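Local coordinates for protein condensin complex subunit 3 (PDB 5OQR) that serves as a regulatory subunit of condensin, a complex required to convert interphase chromatin into mitotic-like condensed chromosomes, at residues L262-E267 with E309-L313; V279-K283 with R315-I320; A247-Y252 with K284-R289. All coordinates share one frame; numbering follows the deposited sequence.

Interaction 1 (L262-E267 with E309-L313); sequences LLELLE and ESSLL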
loop_
_atom_site.group_PDB
_atom_site.type_symbol
_atom_site.label_atom_id
_atom_site.label_comp_id
_atom_site.label_asym_id
_atom_site.label_seq_id
_atom_site.Cartn_x
_atom_site.Cartn_y
_atom_site.Cartn_z
ATOM N N LEU A 262 -26.710 10.398 -3.877
ATOM C CA LEU A 262 -25.312 10.497 -3.479
ATOM C C LEU A 262 -25.176 11.047 -2.066
ATOM O O LEU A 262 -24.334 10.578 -1.289
ATOM C CB LEU A 262 -24.552 11.375 -4.472
ATOM C CG LEU A 262 -23.037 11.455 -4.289
ATOM C CD1 LEU A 262 -22.394 10.094 -4.476
ATOM C CD2 LEU A 262 -22.452 12.461 -5.260
ATOM N N LEU A 263 -25.989 12.043 -1.712
ATOM C CA LEU A 263 -25.941 12.592 -0.361
ATOM C C LEU A 263 -26.261 11.525 0.676
ATOM O O LEU A 263 -25.579 11.415 1.701
ATOM C CB LEU A 263 -26.915 13.764 -0.236
ATOM C CG LEU A 263 -26.492 15.101 -0.846
ATOM C CD1 LEU A 263 -27.609 16.116 -0.680
ATOM C CD2 LEU A 263 -25.213 15.619 -0.212
ATOM N N GLU A 264 -27.302 10.729 0.431
ATOM C CA GLU A 264 -27.671 9.689 1.384
ATOM C C GLU A 264 -26.539 8.686 1.564
ATOM O O GLU A 264 -26.326 8.172 2.668
ATOM C CB GLU A 264 -28.947 8.985 0.925
ATOM C CG GLU A 264 -29.499 8.000 1.941
ATOM C CD GLU A 264 -30.891 7.512 1.588
ATOM O OE1 GLU A 264 -31.312 6.472 2.136
ATOM O OE2 GLU A 264 -31.562 8.166 0.763
ATOM N N LEU A 265 -25.805 8.393 0.490
ATOM C CA LEU A 265 -24.627 7.541 0.610
ATOM C C LEU A 265 -23.551 8.212 1.452
ATOM O O LEU A 265 -22.927 7.568 2.301
ATOM C CB LEU A 265 -24.090 7.198 -0.781
ATOM C CG LEU A 265 -22.864 6.285 -0.881
ATOM C CD1 LEU A 265 -22.864 5.578 -2.221
ATOM C CD2 LEU A 265 -21.555 7.046 -0.714
ATOM N N LEU A 266 -23.311 9.504 1.221
ATOM C CA LEU A 266 -22.284 10.214 1.975
ATOM C C LEU A 266 -22.581 10.193 3.468
ATOM O O LEU A 266 -21.661 10.115 4.290
ATOM C CB LEU A 266 -22.172 11.653 1.474
ATOM C CG LEU A 266 -21.689 11.828 0.034
ATOM C CD1 LEU A 266 -21.867 13.268 -0.415
ATOM C CD2 LEU A 266 -20.241 11.407 -0.100
ATOM N N GLU A 267 -23.859 10.261 3.840
ATOM C CA GLU A 267 -24.222 10.255 5.250
ATOM C C GLU A 267 -23.882 8.937 5.932
ATOM O O GLU A 267 -23.858 8.882 7.165
ATOM C CB GLU A 267 -25.711 10.554 5.405
ATOM C CG GLU A 267 -26.111 11.920 4.879
ATOM C CD GLU A 267 -27.601 12.168 4.963
ATOM O OE1 GLU A 267 -28.296 11.391 5.651
ATOM O OE2 GLU A 267 -28.079 13.139 4.340
ATOM N N GLU A 309 -22.233 16.653 4.705
ATOM C CA GLU A 309 -22.146 15.961 3.424
ATOM C C GLU A 309 -22.446 16.908 2.272
ATOM O O GLU A 309 -21.771 16.871 1.236
ATOM C CB GLU A 309 -23.109 14.775 3.399
ATOM C CG GLU A 309 -22.870 13.742 4.488
ATOM C CD GLU A 309 -23.466 14.140 5.828
ATOM O OE1 GLU A 309 -24.055 15.238 5.915
ATOM O OE2 GLU A 309 -23.346 13.357 6.794
ATOM N N SER A 310 -23.457 17.761 2.435
ATOM C CA SER A 310 -23.819 18.699 1.381
ATOM C C SER A 310 -22.677 19.661 1.084
ATOM O O SER A 310 -22.405 19.972 -0.081
ATOM C CB SER A 310 -25.083 19.456 1.790
ATOM O OG SER A 310 -25.139 20.737 1.197
ATOM N N SER A 311 -21.985 20.135 2.122
ATOM C CA SER A 311 -20.902 21.090 1.909
ATOM C C SER A 311 -19.682 20.411 1.299
ATOM O O SER A 311 -18.998 20.997 0.454
ATOM C CB SER A 311 -20.536 21.769 3.227
ATOM O OG SER A 311 -19.987 20.843 4.147
ATOM N N LEU A 312 -19.391 19.179 1.720
ATOM C CA LEU A 312 -18.265 18.452 1.147
ATOM C C LEU A 312 -18.488 18.178 -0.333
ATOM O O LEU A 312 -17.542 18.211 -1.127
ATOM C CB LEU A 312 -18.050 17.142 1.902
ATOM C CG LEU A 312 -16.854 16.304 1.447
ATOM C CD1 LEU A 312 -15.556 16.947 1.882
ATOM C CD2 LEU A 312 -16.964 14.906 1.995
ATOM N N LEU A 313 -19.732 17.903 -0.722
ATOM C CA LEU A 313 -20.028 17.639 -2.126
ATOM C C LEU A 313 -19.736 18.857 -2.992
ATOM O O LEU A 313 -19.189 18.728 -4.092
ATOM C CB LEU A 313 -21.487 17.213 -2.281
ATOM C CG LEU A 313 -21.953 16.968 -3.717
ATOM C CD1 LEU A 313 -21.144 15.856 -4.372
ATOM C CD2 LEU A 313 -23.435 16.645 -3.735
HETATM O O HOH W 1 -21.394 11.757 6.975
#

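Interaction 2 (V279-K283 with R315-I320); sequences VLAIK and RTFNEI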
loop_
_atom_site.group_PDB
_atom_site.type_symbol
_atom_site.label_atom_id
_atom_site.label_comp_id
_atom_site.label_asym_id
_atom_site.label_seq_id
_atom_site.Cartn_x
_atom_site.Cartn_y
_atom_site.Cartn_z
ATOM N N VAL A 279 -13.775 12.430 -0.065
ATOM C CA VAL A 279 -13.474 13.203 -1.268
ATOM C C VAL A 279 -13.128 12.268 -2.419
ATOM O O VAL A 279 -13.661 12.394 -3.526
ATOM C CB VAL A 279 -12.337 14.203 -0.993
ATOM C CG1 VAL A 279 -11.906 14.900 -2.277
ATOM C CG2 VAL A 279 -12.772 15.229 0.035
ATOM N N LEU A 280 -12.222 11.320 -2.172
ATOM C CA LEU A 280 -11.808 10.394 -3.220
ATOM C C LEU A 280 -12.993 9.606 -3.762
ATOM O O LEU A 280 -13.113 9.408 -4.976
ATOM C CB LEU A 280 -10.733 9.451 -2.680
ATOM C CG LEU A 280 -10.219 8.359 -3.619
ATOM C CD1 LEU A 280 -9.513 8.960 -4.821
ATOM C CD2 LEU A 280 -9.295 7.422 -2.869
ATOM N N ALA A 281 -13.880 9.148 -2.877
ATOM C CA ALA A 281 -15.058 8.414 -3.323
ATOM C C ALA A 281 -15.911 9.256 -4.263
ATOM O O ALA A 281 -16.384 8.763 -5.293
ATOM C CB ALA A 281 -15.879 7.962 -2.116
ATOM N N ILE A 282 -16.117 10.530 -3.929
ATOM C CA ILE A 282 -16.909 11.405 -4.789
ATOM C C ILE A 282 -16.241 11.545 -6.149
ATOM O O ILE A 282 -16.888 11.419 -7.195
ATOM C CB ILE A 282 -17.113 12.775 -4.114
ATOM C CG1 ILE A 282 -17.970 12.621 -2.855
ATOM C CG2 ILE A 282 -17.770 13.766 -5.076
ATOM C CD1 ILE A 282 -18.011 13.859 -1.980
ATOM N N LYS A 283 -14.936 11.815 -6.155
ATOM C CA LYS A 283 -14.226 11.987 -7.416
ATOM C C LYS A 283 -14.297 10.726 -8.266
ATOM O O LYS A 283 -14.514 10.800 -9.479
ATOM C CB LYS A 283 -12.773 12.373 -7.146
ATOM C CG LYS A 283 -12.626 13.695 -6.422
ATOM C CD LYS A 283 -11.189 14.165 -6.383
ATOM C CE LYS A 283 -11.096 15.579 -5.845
ATOM N NZ LYS A 283 -9.711 16.111 -5.878
ATOM N N ARG A 315 -17.616 21.353 -2.321
ATOM C CA ARG A 315 -16.178 21.596 -2.355
ATOM C C ARG A 315 -15.478 20.625 -3.297
ATOM O O ARG A 315 -14.513 20.994 -3.976
ATOM C CB ARG A 315 -15.603 21.497 -0.941
ATOM C CG ARG A 315 -14.085 21.371 -0.872
ATOM C CD ARG A 315 -13.649 19.910 -0.825
ATOM N NE ARG A 315 -12.206 19.769 -0.640
ATOM C CZ ARG A 315 -11.608 19.403 0.489
ATOM N NH1 ARG A 315 -10.288 19.315 0.532
ATOM N NH2 ARG A 315 -12.311 19.120 1.577
ATOM N N THR A 316 -15.942 19.374 -3.346
ATOM C CA THR A 316 -15.336 18.395 -4.243
ATOM C C THR A 316 -15.744 18.650 -5.688
ATOM O O THR A 316 -14.909 18.569 -6.597
ATOM C CB THR A 316 -15.729 16.980 -3.820
ATOM O OG1 THR A 316 -15.439 16.792 -2.430
ATOM C CG2 THR A 316 -14.954 15.949 -4.631
ATOM N N PHE A 317 -17.024 18.943 -5.919
ATOM C CA PHE A 317 -17.485 19.308 -7.254
ATOM C C PHE A 317 -16.674 20.475 -7.800
ATOM O O PHE A 317 -16.220 20.454 -8.949
ATOM C CB PHE A 317 -18.976 19.649 -7.201
ATOM C CG PHE A 317 -19.503 20.296 -8.448
ATOM C CD1 PHE A 317 -20.041 19.532 -9.465
ATOM C CD2 PHE A 317 -19.479 21.672 -8.594
ATOM C CE1 PHE A 317 -20.532 20.125 -10.608
ATOM C CE2 PHE A 317 -19.967 22.270 -9.736
ATOM C CZ PHE A 317 -20.496 21.495 -10.742
ATOM N N ASN A 318 -16.481 21.507 -6.978
ATOM C CA ASN A 318 -15.654 22.639 -7.382
ATOM C C ASN A 318 -14.214 22.202 -7.623
ATOM O O ASN A 318 -13.551 22.696 -8.541
ATOM C CB ASN A 318 -15.725 23.728 -6.309
ATOM C CG ASN A 318 -14.923 24.959 -6.666
ATOM O OD1 ASN A 318 -15.273 25.693 -7.584
ATOM N ND2 ASN A 318 -13.850 25.201 -5.926
ATOM N N GLU A 319 -13.718 21.268 -6.813
ATOM C CA GLU A 319 -12.357 20.773 -6.986
ATOM C C GLU A 319 -12.202 20.029 -8.307
ATOM O O GLU A 319 -11.200 20.201 -9.010
ATOM C CB GLU A 319 -11.993 19.867 -5.812
ATOM C CG GLU A 319 -10.531 19.893 -5.424
ATOM C CD GLU A 319 -10.311 19.424 -4.000
ATOM O OE1 GLU A 319 -10.061 18.217 -3.802
ATOM O OE2 GLU A 319 -10.408 20.260 -3.076
ATOM N N ILE A 320 -13.184 19.199 -8.659
ATOM C CA ILE A 320 -13.129 18.447 -9.911
ATOM C C ILE A 320 -13.128 19.400 -11.100
ATOM O O ILE A 320 -12.231 19.363 -11.951
ATOM C CB ILE A 320 -14.305 17.456 -9.991
ATOM C CG1 ILE A 320 -14.169 16.382 -8.911
ATOM C CG2 ILE A 320 -14.381 16.807 -11.371
ATOM C CD1 ILE A 320 -15.436 15.592 -8.673
#

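Interaction 3 (A247-Y252 with K284-R289); sequences ADMLAY and KFFDVR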
loop_
_atom_site.group_PDB
_atom_site.type_symbol
_atom_site.label_atom_id
_atom_site.label_comp_id
_atom_site.label_asym_id
_atom_site.label_seq_id
_atom_site.Cartn_x
_atom_site.Cartn_y
_atom_site.Cartn_z
ATOM N N ALA A 247 -14.325 1.212 -7.878
ATOM C CA ALA A 247 -15.109 2.374 -8.275
ATOM C C ALA A 247 -16.456 1.968 -8.857
ATOM O O ALA A 247 -17.441 2.697 -8.703
ATOM C CB ALA A 247 -14.325 3.213 -9.282
ATOM N N ASP A 248 -16.521 0.813 -9.524
ATOM C CA ASP A 248 -17.786 0.350 -10.084
ATOM C C ASP A 248 -18.719 -0.158 -8.993
ATOM O O ASP A 248 -19.930 0.076 -9.046
ATOM C CB ASP A 248 -17.531 -0.740 -11.126
ATOM C CG ASP A 248 -17.109 -0.177 -12.472
ATOM O OD1 ASP A 248 -16.662 0.986 -12.520
ATOM O OD2 ASP A 248 -17.222 -0.900 -13.484
ATOM N N MET A 249 -18.175 -0.862 -7.998
ATOM C CA MET A 249 -18.986 -1.279 -6.860
ATOM C C MET A 249 -19.556 -0.072 -6.136
ATOM O O MET A 249 -20.699 -0.100 -5.666
ATOM C CB MET A 249 -18.143 -2.122 -5.906
ATOM C CG MET A 249 -18.804 -2.424 -4.559
ATOM S SD MET A 249 -17.611 -2.966 -3.325
ATOM C CE MET A 249 -16.668 -1.463 -3.086
ATOM N N LEU A 250 -18.765 0.993 -6.028
ATOM C CA LEU A 250 -19.214 2.198 -5.346
ATOM C C LEU A 250 -20.240 2.952 -6.182
ATOM O O LEU A 250 -21.207 3.499 -5.642
ATOM C CB LEU A 250 -17.998 3.076 -5.036
ATOM C CG LEU A 250 -18.150 4.402 -4.285
ATOM C CD1 LEU A 250 -18.426 5.544 -5.249
ATOM C CD2 LEU A 250 -19.225 4.326 -3.211
ATOM N N ALA A 251 -20.067 2.963 -7.500
ATOM C CA ALA A 251 -20.858 3.817 -8.373
ATOM C C ALA A 251 -22.100 3.144 -8.941
ATOM O O ALA A 251 -22.922 3.831 -9.554
ATOM C CB ALA A 251 -19.992 4.322 -9.531
ATOM N N TYR A 252 -22.267 1.833 -8.766
ATOM C CA TYR A 252 -23.408 1.149 -9.365
ATOM C C TYR A 252 -24.162 0.286 -8.362
ATOM O O TYR A 252 -25.382 0.132 -8.475
ATOM C CB TYR A 252 -22.955 0.298 -10.552
ATOM C CG TYR A 252 -22.699 1.099 -11.809
ATOM C CD1 TYR A 252 -23.735 1.750 -12.462
ATOM C CD2 TYR A 252 -21.425 1.200 -12.347
ATOM C CE1 TYR A 252 -23.510 2.484 -13.609
ATOM C CE2 TYR A 252 -21.190 1.929 -13.495
ATOM C CZ TYR A 252 -22.237 2.569 -14.121
ATOM O OH TYR A 252 -22.009 3.299 -15.266
ATOM N N LYS A 284 -14.124 9.559 -7.646
ATOM C CA LYS A 284 -14.167 8.315 -8.404
ATOM C C LYS A 284 -15.576 8.015 -8.898
ATOM O O LYS A 284 -15.753 7.504 -10.008
ATOM C CB LYS A 284 -13.637 7.161 -7.550
ATOM C CG LYS A 284 -12.130 7.169 -7.347
ATOM C CD LYS A 284 -11.393 7.185 -8.677
ATOM C CE LYS A 284 -9.979 6.649 -8.546
ATOM N NZ LYS A 284 -9.076 7.590 -7.831
ATOM N N PHE A 285 -16.590 8.317 -8.089
ATOM C CA PHE A 285 -17.964 8.135 -8.543
ATOM C C PHE A 285 -18.221 8.906 -9.831
ATOM O O PHE A 285 -18.843 8.383 -10.763
ATOM C CB PHE A 285 -18.940 8.580 -7.453
ATOM C CG PHE A 285 -20.377 8.585 -7.893
ATOM C CD1 PHE A 285 -20.949 9.731 -8.417
ATOM C CD2 PHE A 285 -21.154 7.445 -7.785
ATOM C CE1 PHE A 285 -22.266 9.742 -8.826
ATOM C CE2 PHE A 285 -22.474 7.448 -8.192
ATOM C CZ PHE A 285 -23.031 8.598 -8.713
ATOM N N PHE A 286 -17.748 10.148 -9.906
ATOM C CA PHE A 286 -17.990 10.974 -11.080
ATOM C C PHE A 286 -17.015 10.699 -12.215
ATOM O O PHE A 286 -17.257 11.155 -13.335
ATOM C CB PHE A 286 -17.939 12.455 -10.698
ATOM C CG PHE A 286 -19.141 12.915 -9.930
ATOM C CD1 PHE A 286 -20.397 12.877 -10.505
ATOM C CD2 PHE A 286 -19.019 13.383 -8.636
ATOM C CE1 PHE A 286 -21.509 13.295 -9.806
ATOM C CE2 PHE A 286 -20.127 13.804 -7.931
ATOM C CZ PHE A 286 -21.374 13.759 -8.518
ATOM N N ASP A 287 -15.923 9.979 -11.957
ATOM C CA ASP A 287 -15.131 9.444 -13.057
ATOM C C ASP A 287 -15.881 8.321 -13.756
ATOM O O ASP A 287 -15.804 8.179 -14.980
ATOM C CB ASP A 287 -13.777 8.951 -12.546
ATOM C CG ASP A 287 -12.780 10.078 -12.337
ATOM O OD1 ASP A 287 -12.873 11.101 -13.047
ATOM O OD2 ASP A 287 -11.896 9.938 -11.465
ATOM N N VAL A 288 -16.626 7.523 -12.991
ATOM C CA VAL A 288 -17.433 6.453 -13.565
ATOM C C VAL A 288 -18.725 7.006 -14.153
ATOM O O VAL A 288 -19.170 6.567 -15.219
ATOM C CB VAL A 288 -17.715 5.383 -12.495
ATOM C CG1 VAL A 288 -18.565 4.259 -13.066
ATOM C CG2 VAL A 288 -16.414 4.834 -11.931
ATOM N N ARG A 289 -19.346 7.963 -13.473
ATOM C CA ARG A 289 -20.654 8.493 -13.848
ATOM C C ARG A 289 -20.507 9.979 -14.168
ATOM O O ARG A 289 -21.025 10.835 -13.445
ATOM C CB ARG A 289 -21.680 8.265 -12.719
ATOM C CG ARG A 289 -21.676 6.865 -12.105
ATOM C CD ARG A 289 -22.439 5.859 -12.947
ATOM N NE ARG A 289 -23.834 6.247 -13.139
ATOM C CZ ARG A 289 -24.827 5.949 -12.306
ATOM N NH1 ARG A 289 -24.601 5.251 -11.203
ATOM N NH2 ARG A 289 -26.057 6.353 -12.579
#

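Interaction 1 (L262-E267 with E309-L313)
Glu309 OE2 and the carbonyl oxygen of Leu266 share a water molecule, which gives one hydrogen to each; its distance to Leu266 O is 3.2 Å. The water thus joins helix 262-266 to the first turn of helix 308-324 without any direct hydrogen bond between the segments. A bend at chi2 (81°) brings the Glu309 carboxylate across to Glu267. On the way its CG rests 3.7 Å from Leu266 CB, and Glu309 CD then meets Glu267 CG at 3.6 Å. The two glutamate side chains cross at roughly a right angle with their carboxylate planes well turned from each other. Their nearest charged oxygens, Glu267 OE2 and Glu309 OE1, stay 4.8 Å apart; the like charges would be expected to disfavour closer approach, while Glu309 OE1 has a weak hydrogen bond from Thr307.

Leucines make most of the rest of the contact. One branch of Leu263, CD2, lies over the backbone of the facing helix, 3.7 Å from Ser310 CA. Leu313 spreads its two methyls between two partners, CD1 touching Leu262 CD2 at 3.7 Å and CD2 touching Leu263 CD2 at 4.1 Å.

The segments run at 116° to one another within the all-helical solenoid of HEAT repeats. Helix 275-288 packs against the leucines, with Phe286 on Leu262, Ile282 on Leu266 and Val279 on Leu312, while helix 356-372 packs on Ser311 and Leu312.

Interaction 2 (V279-K283 with R315-I320)
Thr316 projects from helix 308-324 into the surface of helix 275-288, where Val279, Ile282 and Lys283 receive it. The two helices are neighbours in the HEAT-repeat solenoid, and their segments cross at 56°, about 9.9 Å apart at the axes.

The apolar part centres on the Thr316 methyl. CG2 touches Ile282 CG2 at 3.6 Å and the aliphatic stem of Lys283, at CG, at 3.7 Å, so a single methyl bridges two successive residues of the facing helix. A chi1 of -52° directs that methyl across the contact and turns the hydroxyl back beside the threonine's own backbone N, from where OG1 hydrogen-bonds the carbonyl of Leu312, one turn earlier. One turn further on, Ile320 CG1 meets Lys283 CG at 4.0 Å, the two side chains running past one another head to tail. At the other end, Val279 CG2 lies over one face of the Arg315 guanidinium, toward its rim.

The polar part is a salt-bridge network in which Glu319 is shared by two cations. The extended chain of Lys283 carries its NZ to 3.0 Å from Glu319 OE1, which accepts through its anti lone pair. The second oxygen, OE2, serves Arg315 within the same helix. Beyond the pair, Arg315 NH2 hydrogen-bonds Gln365 and the group makes a cation-pi contact with Tyr368, both on helix 356-372, which would limit its rotation further. Arg315 NE reaches Glu319 OE2 at 3.1 Å along an almost straight N-H line (177°), in the guanidinium plane but from above that of the carboxylate.

Interaction 3 (A247-Y252 with K284-R289)
A knob-into-hole contact joins two helices here: Val288 is the knob, and Ala247, Asp248, Ala251 and Tyr252 form the hole. The valine uses both branches. CG2 drops onto Ala247 CB at 3.7 Å, whereas CG1 lies 3.8 Å from Ala251 CB and also meets Tyr252 CE2. Asp248 borders the hole with OD1, an oxygen otherwise engaged in a salt bridge to Lys244.

With alanines at two of the hole positions the helix axes approach to about 9.0 Å, crossing at 84°, which is consistent with their small side chains. Phe285 packs beside the knob: its CD2 sits 3.8 Å from Ala251 CB, while Leu250 CD1 touches Phe285 CB at 3.8 Å and lies at the ring edge. In the HEAT solenoid this joins helix 240-257, whose segment falls within HEAT repeat 5, to helix 275-288 further along the chain. Leu250 also reaches across to Leu265 of helix 262-266, and Phe285 to Ile255.

Where helix 275-288 ends, Arg289 leaves helical geometry and its side chain, bent at chi2 and chi3, folds back over the facing helix. NH1 donates to the carbonyl oxygen of Ala251 at 2.7 Å; the donor lies nearly in line with the C=O bond and the oxygen in the guanidinium plane, yet the N-H itself is bent, at 133°. This carbonyl belongs to a wider, pi-type turn at 249-252. Tyr252 lies alongside the same arginine, with ring and guanidinium planes only 3° from parallel and CE1 over one guanidinium face, 3.9 Å from Arg289 CZ. Nearer the backbone of the arginine, Arg289 CD meets Tyr252 OH at 3.5 Å, on a flank that also touches a crystal neighbour.

Overall arrangement
Followed from the N terminus, helix 240-257 comes first, then the short helix 262-266, helix 275-288 and, after two short helices, helix 308-324. Interaction 3 closes the earliest loop, from 247-252 to 284-289; interaction 1 starts inside it and closes beyond it at 309-313; interaction 2 starts inside both and closes last, at 315-320. Each pair of loops therefore crosses, and none nests. Helix 275-288 is common to interactions 2 and 3, helix 308-324 to interactions 1 and 2. Leu262 packing on Phe286, Leu265 on Leu250 and Leu266 on Ile282 merge the three contacts, linking HEAT repeat 5 with the helices that follow in the solenoid.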